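PDB 1XFJ: purine nucleoside phosphorylase from Caulobacter vibrioides, which probably catalyses the phosphorolysis of inosine and S-methyl-5'-thioadenosine and the deamination of adenosine to inosine. Local coordinates for residues G164-P169 with D205-V210; P169-V174 with D228-E233. All coordinates share one frame; numbering follows the deposited sequence.

Contact 1: residues G164-P169 with D205-V210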
ATOM      1  N   GLY A 164       5.909  -0.360  -1.487  1.00  3.96           N
ATOM      2  CA  GLY A 164       6.288  -1.272  -0.425  1.00  3.17           C
ATOM      3  C   GLY A 164       6.192  -2.743  -0.772  1.00  3.59           C
ATOM      4  O   GLY A 164       6.131  -3.111  -1.949  1.00  3.12           O
ATOM      5  N   PRO A 165       6.189  -3.617   0.245  1.00  3.50           N
ATOM      6  CA  PRO A 165       6.097  -5.059   0.015  1.00  3.13           C
ATOM      7  C   PRO A 165       4.813  -5.357  -0.750  1.00  3.65           C
ATOM      8  O   PRO A 165       3.770  -4.771  -0.474  1.00  5.21           O
ATOM      9  CB  PRO A 165       6.065  -5.638   1.430  1.00  3.99           C
ATOM     10  CG  PRO A 165       6.803  -4.609   2.247  1.00  3.08           C
ATOM     11  CD  PRO A 165       6.258  -3.316   1.686  1.00  3.02           C
ATOM     12  N   CYS A 166       4.897  -6.255  -1.722  1.00  3.60           N
ATOM     13  CA  CYS A 166       3.738  -6.630  -2.520  1.00  4.12           C
ATOM     14  C   CYS A 166       4.069  -7.940  -3.215  1.00  4.24           C
ATOM     15  O   CYS A 166       5.164  -8.468  -3.041  1.00  3.08           O
ATOM     16  CB  CYS A 166       3.417  -5.538  -3.551  1.00  4.80           C
ATOM     17  SG  CYS A 166       4.693  -5.257  -4.808  1.00  4.96           S
ATOM     18  N   ILE A 167       3.131  -8.474  -3.988  1.00  3.52           N
ATOM     19  CA  ILE A 167       3.401  -9.722  -4.677  1.00  4.28           C
ATOM     20  C   ILE A 167       4.409  -9.428  -5.790  1.00  5.54           C
ATOM     21  O   ILE A 167       4.206  -8.538  -6.620  1.00  6.25           O
ATOM     22  CB  ILE A 167       2.095 -10.350  -5.220  1.00  5.06           C
ATOM     23  CG1 ILE A 167       2.378 -11.758  -5.746  1.00  4.44           C
ATOM     24  CG2 ILE A 167       1.466  -9.443  -6.269  1.00  4.34           C
ATOM     25  CD1 ILE A 167       1.116 -12.583  -5.984  1.00  6.51           C
ATOM     26  N   GLY A 168       5.511 -10.170  -5.781  1.00  4.81           N
ATOM     27  CA  GLY A 168       6.569  -9.954  -6.753  1.00  5.52           C
ATOM     28  C   GLY A 168       6.396 -10.559  -8.132  1.00  5.60           C
ATOM     29  O   GLY A 168       5.551 -11.427  -8.338  1.00  4.38           O
ATOM     30  N   PRO A 169       7.207 -10.114  -9.105  1.00  7.49           N
ATOM     31  CA  PRO A 169       7.159 -10.602 -10.487  1.00  6.94           C
ATOM     32  C   PRO A 169       7.410 -12.098 -10.632  1.00  8.95           C
ATOM     33  O   PRO A 169       7.087 -12.688 -11.662  1.00 10.42           O
ATOM     34  CB  PRO A 169       8.222  -9.759 -11.190  1.00  8.61           C
ATOM     35  CG  PRO A 169       9.185  -9.436 -10.091  1.00  7.62           C
ATOM     36  CD  PRO A 169       8.257  -9.095  -8.952  1.00  8.02           C
ATOM     37  N   ASP A 205       4.584  -8.030 -13.406  1.00  5.82           N
ATOM     38  CA  ASP A 205       5.488  -7.294 -12.528  1.00  4.74           C
ATOM     39  C   ASP A 205       4.745  -6.066 -12.006  1.00  3.98           C
ATOM     40  O   ASP A 205       4.863  -4.973 -12.558  1.00  3.10           O
ATOM     41  CB  ASP A 205       6.735  -6.863 -13.309  1.00  3.69           C
ATOM     42  CG  ASP A 205       7.865  -6.410 -12.403  1.00  7.72           C
ATOM     43  OD1 ASP A 205       7.578  -5.992 -11.261  1.00  4.05           O
ATOM     44  OD2 ASP A 205       9.040  -6.462 -12.837  1.00  6.16           O
ATOM     45  N   LEU A 206       3.975  -6.253 -10.938  1.00  3.06           N
ATOM     46  CA  LEU A 206       3.201  -5.167 -10.349  1.00  3.91           C
ATOM     47  C   LEU A 206       4.052  -3.992  -9.869  1.00  4.23           C
ATOM     48  O   LEU A 206       3.796  -2.846 -10.240  1.00  3.27           O
ATOM     49  CB  LEU A 206       2.354  -5.701  -9.187  1.00  4.28           C
ATOM     50  CG  LEU A 206       1.445  -4.689  -8.487  1.00  4.51           C
ATOM     51  CD1 LEU A 206       0.412  -4.147  -9.458  1.00  5.97           C
ATOM     52  CD2 LEU A 206       0.761  -5.366  -7.311  1.00  4.16           C
ATOM     53  N   PRO A 207       5.072  -4.251  -9.033  1.00  4.01           N
ATOM     54  CA  PRO A 207       5.879  -3.115  -8.577  1.00  3.45           C
ATOM     55  C   PRO A 207       6.477  -2.300  -9.723  1.00  3.54           C
ATOM     56  O   PRO A 207       6.519  -1.075  -9.662  1.00  3.62           O
ATOM     57  CB  PRO A 207       6.934  -3.772  -7.683  1.00  4.73           C
ATOM     58  CG  PRO A 207       7.038  -5.166  -8.227  1.00  3.72           C
ATOM     59  CD  PRO A 207       5.599  -5.518  -8.502  1.00  4.70           C
ATOM     60  N   ALA A 208       6.928  -2.971 -10.776  1.00  3.60           N
ATOM     61  CA  ALA A 208       7.507  -2.246 -11.899  1.00  3.05           C
ATOM     62  C   ALA A 208       6.433  -1.408 -12.585  1.00  4.23           C
ATOM     63  O   ALA A 208       6.693  -0.285 -13.024  1.00  3.07           O
ATOM     64  CB  ALA A 208       8.145  -3.218 -12.887  1.00  4.34           C
ATOM     65  N   PHE A 209       5.219  -1.943 -12.670  1.00  3.03           N
ATOM     66  CA  PHE A 209       4.137  -1.202 -13.304  1.00  3.04           C
ATOM     67  C   PHE A 209       3.785   0.021 -12.463  1.00  4.35           C
ATOM     68  O   PHE A 209       3.545   1.101 -12.994  1.00  4.72           O
ATOM     69  CB  PHE A 209       2.891  -2.068 -13.462  1.00  3.05           C
ATOM     70  CG  PHE A 209       1.747  -1.346 -14.114  1.00  3.14           C
ATOM     71  CD1 PHE A 209       1.799  -1.015 -15.464  1.00  4.72           C
ATOM     72  CD2 PHE A 209       0.639  -0.951 -13.370  1.00  4.31           C
ATOM     73  CE1 PHE A 209       0.765  -0.298 -16.066  1.00  4.26           C
ATOM     74  CE2 PHE A 209      -0.400  -0.233 -13.961  1.00  4.14           C
ATOM     75  CZ  PHE A 209      -0.336   0.094 -15.311  1.00  4.73           C
ATOM     76  N   VAL A 210       3.747  -0.158 -11.146  1.00  4.26           N
ATOM     77  CA  VAL A 210       3.434   0.945 -10.245  1.00  3.92           C
ATOM     78  C   VAL A 210       4.524   2.018 -10.307  1.00  5.47           C
ATOM     79  O   VAL A 210       4.228   3.212 -10.231  1.00  3.02           O
ATOM     80  CB  VAL A 210       3.277   0.442  -8.798  1.00  3.37           C
ATOM     81  CG1 VAL A 210       3.049   1.611  -7.854  1.00  4.44           C
ATOM     82  CG2 VAL A 210       2.103  -0.529  -8.722  1.00  5.06           C
TER
HETATM   83  O   HOH W   1       4.484  -8.542  -9.344  1.00  4.70           O

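Contact 2: residues P169-V174 with D228-E233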
ATOM      1  N   PRO A 169       7.207 -10.114  -9.105  1.00  7.49           N
ATOM      2  CA  PRO A 169       7.159 -10.602 -10.487  1.00  6.94           C
ATOM      3  C   PRO A 169       7.410 -12.098 -10.632  1.00  8.95           C
ATOM      4  O   PRO A 169       7.087 -12.688 -11.662  1.00 10.42           O
ATOM      5  CB  PRO A 169       8.222  -9.759 -11.190  1.00  8.61           C
ATOM      6  CG  PRO A 169       9.185  -9.436 -10.091  1.00  7.62           C
ATOM      7  CD  PRO A 169       8.257  -9.095  -8.952  1.00  8.02           C
ATOM      8  N   LYS A 170       7.988 -12.714  -9.607  1.00  9.19           N
ATOM      9  CA  LYS A 170       8.245 -14.149  -9.660  1.00  9.13           C
ATOM     10  C   LYS A 170       7.071 -14.895  -9.038  1.00  9.02           C
ATOM     11  O   LYS A 170       6.990 -16.123  -9.115  1.00  7.21           O
ATOM     12  CB  LYS A 170       9.527 -14.495  -8.893  1.00 11.94           C
ATOM     13  CG  LYS A 170       9.429 -14.307  -7.383  1.00 15.35           C
ATOM     14  CD  LYS A 170      10.761 -14.599  -6.701  1.00 18.05           C
ATOM     15  CE  LYS A 170      10.682 -14.408  -5.193  1.00 20.06           C
ATOM     16  NZ  LYS A 170       9.775 -15.399  -4.557  1.00 22.10           N
ATOM     17  N   SER A 171       6.155 -14.142  -8.435  1.00  6.63           N
ATOM     18  CA  SER A 171       5.006 -14.730  -7.753  1.00  5.79           C
ATOM     19  C   SER A 171       3.626 -14.426  -8.328  1.00  6.53           C
ATOM     20  O   SER A 171       2.682 -15.187  -8.109  1.00  5.46           O
ATOM     21  CB  SER A 171       5.017 -14.287  -6.285  1.00  5.85           C
ATOM     22  OG  SER A 171       6.173 -14.751  -5.606  1.00  4.48           O
ATOM     23  N   TYR A 172       3.507 -13.321  -9.055  1.00  6.68           N
ATOM     24  CA  TYR A 172       2.215 -12.895  -9.592  1.00  6.18           C
ATOM     25  C   TYR A 172       1.796 -13.521 -10.925  1.00  7.23           C
ATOM     26  O   TYR A 172       2.009 -12.939 -11.988  1.00  6.61           O
ATOM     27  CB  TYR A 172       2.209 -11.367  -9.713  1.00  6.13           C
ATOM     28  CG  TYR A 172       0.833 -10.729  -9.693  1.00  7.32           C
ATOM     29  CD1 TYR A 172      -0.323 -11.508  -9.651  1.00  7.53           C
ATOM     30  CD2 TYR A 172       0.691  -9.341  -9.737  1.00  6.87           C
ATOM     31  CE1 TYR A 172      -1.587 -10.923  -9.658  1.00  8.01           C
ATOM     32  CE2 TYR A 172      -0.568  -8.745  -9.743  1.00  5.92           C
ATOM     33  CZ  TYR A 172      -1.699  -9.542  -9.707  1.00  7.34           C
ATOM     34  OH  TYR A 172      -2.940  -8.961  -9.744  1.00  8.25           O
ATOM     35  N   GLU A 173       1.182 -14.698 -10.859  1.00  6.35           N
ATOM     36  CA  GLU A 173       0.723 -15.382 -12.065  1.00  6.67           C
ATOM     37  C   GLU A 173      -0.645 -14.851 -12.485  1.00  6.20           C
ATOM     38  O   GLU A 173      -1.531 -14.670 -11.646  1.00  5.95           O
ATOM     39  CB  GLU A 173       0.624 -16.889 -11.815  1.00  9.49           C
ATOM     40  CG  GLU A 173       0.176 -17.674 -13.038  1.00 12.19           C
ATOM     41  CD  GLU A 173       0.060 -19.159 -12.773  1.00 15.58           C
ATOM     42  OE1 GLU A 173      -0.949 -19.584 -12.171  1.00 16.38           O
ATOM     43  OE2 GLU A 173       0.988 -19.900 -13.159  1.00 16.60           O
ATOM     44  N   VAL A 174      -0.815 -14.599 -13.782  1.00  4.99           N
ATOM     45  CA  VAL A 174      -2.086 -14.099 -14.297  1.00  4.53           C
ATOM     46  C   VAL A 174      -2.457 -14.775 -15.615  1.00  4.94           C
ATOM     47  O   VAL A 174      -1.619 -15.428 -16.245  1.00  4.95           O
ATOM     48  CB  VAL A 174      -2.045 -12.567 -14.511  1.00  4.37           C
ATOM     49  CG1 VAL A 174      -1.668 -11.871 -13.210  1.00  3.91           C
ATOM     50  CG2 VAL A 174      -1.058 -12.217 -15.609  1.00  3.81           C
ATOM     51  N   ASP A 228       8.823  -9.494  -1.402  1.00  4.90           N
ATOM     52  CA  ASP A 228       7.720 -10.259  -1.996  1.00  5.60           C
ATOM     53  C   ASP A 228       6.805 -10.856  -0.923  1.00  6.07           C
ATOM     54  O   ASP A 228       7.184 -11.797  -0.229  1.00  6.34           O
ATOM     55  CB  ASP A 228       8.305 -11.386  -2.853  1.00  6.35           C
ATOM     56  CG  ASP A 228       7.279 -12.045  -3.756  1.00  6.85           C
ATOM     57  OD1 ASP A 228       6.083 -12.066  -3.409  1.00  6.98           O
ATOM     58  OD2 ASP A 228       7.685 -12.563  -4.817  1.00  7.77           O
ATOM     59  N   THR A 229       5.595 -10.319  -0.809  1.00  4.81           N
ATOM     60  CA  THR A 229       4.638 -10.789   0.191  1.00  4.85           C
ATOM     61  C   THR A 229       4.308 -12.275   0.080  1.00  5.64           C
ATOM     62  O   THR A 229       4.242 -12.984   1.087  1.00  6.10           O
ATOM     63  CB  THR A 229       3.322  -9.998   0.098  1.00  4.86           C
ATOM     64  OG1 THR A 229       2.855 -10.010  -1.257  1.00  3.66           O
ATOM     65  CG2 THR A 229       3.534  -8.560   0.548  1.00  3.11           C
ATOM     66  N   ARG A 230       4.099 -12.746  -1.144  1.00  5.22           N
ATOM     67  CA  ARG A 230       3.754 -14.145  -1.367  1.00  6.09           C
ATOM     68  C   ARG A 230       4.891 -15.098  -1.029  1.00  6.95           C
ATOM     69  O   ARG A 230       4.667 -16.175  -0.472  1.00  7.45           O
ATOM     70  CB  ARG A 230       3.330 -14.347  -2.825  1.00  6.95           C
ATOM     71  CG  ARG A 230       2.889 -15.767  -3.173  1.00 10.21           C
ATOM     72  CD  ARG A 230       4.059 -16.628  -3.625  1.00 12.59           C
ATOM     73  NE  ARG A 230       3.635 -17.967  -4.028  1.00 17.18           N
ATOM     74  CZ  ARG A 230       3.376 -18.961  -3.184  1.00 18.99           C
ATOM     75  NH1 ARG A 230       3.500 -18.777  -1.875  1.00 20.04           N
ATOM     76  NH2 ARG A 230       2.989 -20.142  -3.647  1.00 20.66           N
ATOM     77  N   ALA A 231       6.109 -14.693  -1.363  1.00  6.69           N
ATOM     78  CA  ALA A 231       7.282 -15.523  -1.132  1.00  8.09           C
ATOM     79  C   ALA A 231       7.786 -15.566   0.307  1.00  8.41           C
ATOM     80  O   ALA A 231       8.296 -16.595   0.748  1.00  9.80           O
ATOM     81  CB  ALA A 231       8.407 -15.078  -2.053  1.00  7.71           C
ATOM     82  N   GLU A 232       7.651 -14.463   1.035  1.00  7.17           N
ATOM     83  CA  GLU A 232       8.144 -14.404   2.412  1.00  7.06           C
ATOM     84  C   GLU A 232       7.059 -14.528   3.473  1.00  5.96           C
ATOM     85  O   GLU A 232       6.691 -13.546   4.116  1.00  6.24           O
ATOM     86  CB  GLU A 232       8.916 -13.102   2.629  1.00  8.87           C
ATOM     87  CG  GLU A 232      10.008 -12.857   1.599  1.00 10.41           C
ATOM     88  CD  GLU A 232      10.822 -11.620   1.911  1.00 12.40           C
ATOM     89  OE1 GLU A 232      11.538 -11.625   2.932  1.00 15.47           O
ATOM     90  OE2 GLU A 232      10.738 -10.643   1.138  1.00 14.88           O
ATOM     91  N   GLU A 233       6.571 -15.749   3.661  1.00  6.77           N
ATOM     92  CA  GLU A 233       5.529 -16.029   4.640  1.00  6.33           C
ATOM     93  C   GLU A 233       5.971 -15.681   6.058  1.00  5.79           C
ATOM     94  O   GLU A 233       5.143 -15.433   6.933  1.00  6.45           O
ATOM     95  CB  GLU A 233       5.137 -17.507   4.550  1.00  9.60           C
ATOM     96  CG  GLU A 233       4.161 -17.979   5.606  1.00 14.25           C
ATOM     97  CD  GLU A 233       3.713 -19.408   5.371  1.00 17.74           C
ATOM     98  OE1 GLU A 233       4.576 -20.257   5.058  1.00 19.34           O
ATOM     99  OE2 GLU A 233       2.502 -19.681   5.503  1.00 19.71           O
TER
HETATM  100  O   HOH W   2       2.681 -17.684  -6.784  1.00 15.73           O

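Contact 1: residues G164-P169 with D205-V210
Ile-167 O and Leu-206 N share one water across this contact: the water donates to Ile-167 O over 2.7 Å and accepts from Leu-206 N over 2.8 Å. The same carbonyl oxygen has an apolar neighbour, Pro-207 CD, which lies 3.8 Å from Ile-167 O. Around this bridge the packing is largely apolar, apart from the Asp-205 carboxylate. Cys-166 turns its thiol to the first turn of helix 206-216, with SG between the backbone N and the carbonyl carbon (chi1 64°), and the sulfur rests against the Pro-207 ring, 3.8 Å from CD and 3.9 Å from CB. At the other end, Pro-169 runs alongside Asp-205 in the same sense. With Asp-205 CG anti to its backbone N (chi1 -165°), the carboxyl carbon is placed against the proline, Asp-205 CG to Pro-169 CB 3.6 Å; Pro-169 CD lies 3.9 Å from Asp-205 OD1. Pro-169 also crosses Pro-207 at a slant, the approach being CD to CG. Asp-205 is the N-cap of the helix: OD1 accepts from Ala-208 N at 3.1 Å, the N-H coming from above the carboxylate plane, 59° out of it. Trp-224 of strand 221-224 touches Cys-166, Pro-169 and Pro-207 alike, joining the loop and the helix start to the six-stranded sheet. The chemistry implies that the capping bond, made within 205-210, would fix the carboxylate beside Pro-169, while the loop after strand 160-163 meets the helix start by packing, Pro-169 on that carboxylate included, and through a water that bridges a backbone acceptor and a backbone donor.

Contact 2: residues P169-V174 with D228-E233
Ser-171 and Asp-228 make the direct hydrogen bond of this contact: Ser-171 OG donates to Asp-228 OD2 over 2.8 Å, reaching it on the syn side, 27° out of the carboxylate plane. The serine rotation that carries OG there sets it anti to its own carbonyl carbon (chi1 -62°). The other carboxylate oxygen turns back to its own segment, where OD1 receives weak bonds from Arg-230 N at 3.1 Å and Ala-231 N at 3.3 Å. The two oxygens of Asp-228 thus divide their work, OD2 facing Ser-171 and OD1 gathering backbone N-H groups.

Among charged groups, Lys-170 crosses Asp-228 at a slant. A salt bridge, Lys-170 NZ to Asp-228 OD2 3.5 Å, is modelled but doubtful because NZ sits too close to a neighbour; the chain beneath it also lies near the carboxylate, with Lys-170 CG 3.6 Å from Asp-228 OD2.

Apolar contact is carried by Arg-230, whose chain bends at chi2 (-89°) and lays CD beside the serine, 3.7 Å from Ser-171 CB. By water, Ser-171 O is joined to Arg-230 NE: the water donates to the carbonyl at 2.8 Å and accepts from NE.

The bond from Arg-230 N to Asp-228 OD1, though weak, has the connectivity of an Asx turn, and it opens a run, 229-231, with helical phi/psi. Here that turn belongs to the loop between strand 221-224 and helix 239-244, and Asp-228 ties it to the segment leading into strand 173-175 at the protein surface.

Contacts 1 and 2 share Pro-169, and their centres lie about 9 Å apart on the same side of the chain's centre. Residues 164-169 also meet 228-233 directly: Cys-166 O lies 2.9 Å from Thr-229 N and Gly-168 N lies 3.1 Å from Asp-228 OD1, both probable hydrogen bonds. Ile-167 CG2 packs 3.6 Å from Tyr-172 CD2. Contact 1 is buried and contact 2 is at the surface: the centre of contact 1 lies about 11 Å, that of contact 2 about 15 Å, from the centre of the chain. A beta-mercaptoethanol, probably from the crystallisation liquor, sits about 4 Å from the side chain of Leu-206 in contact 1; it may mark a pocket.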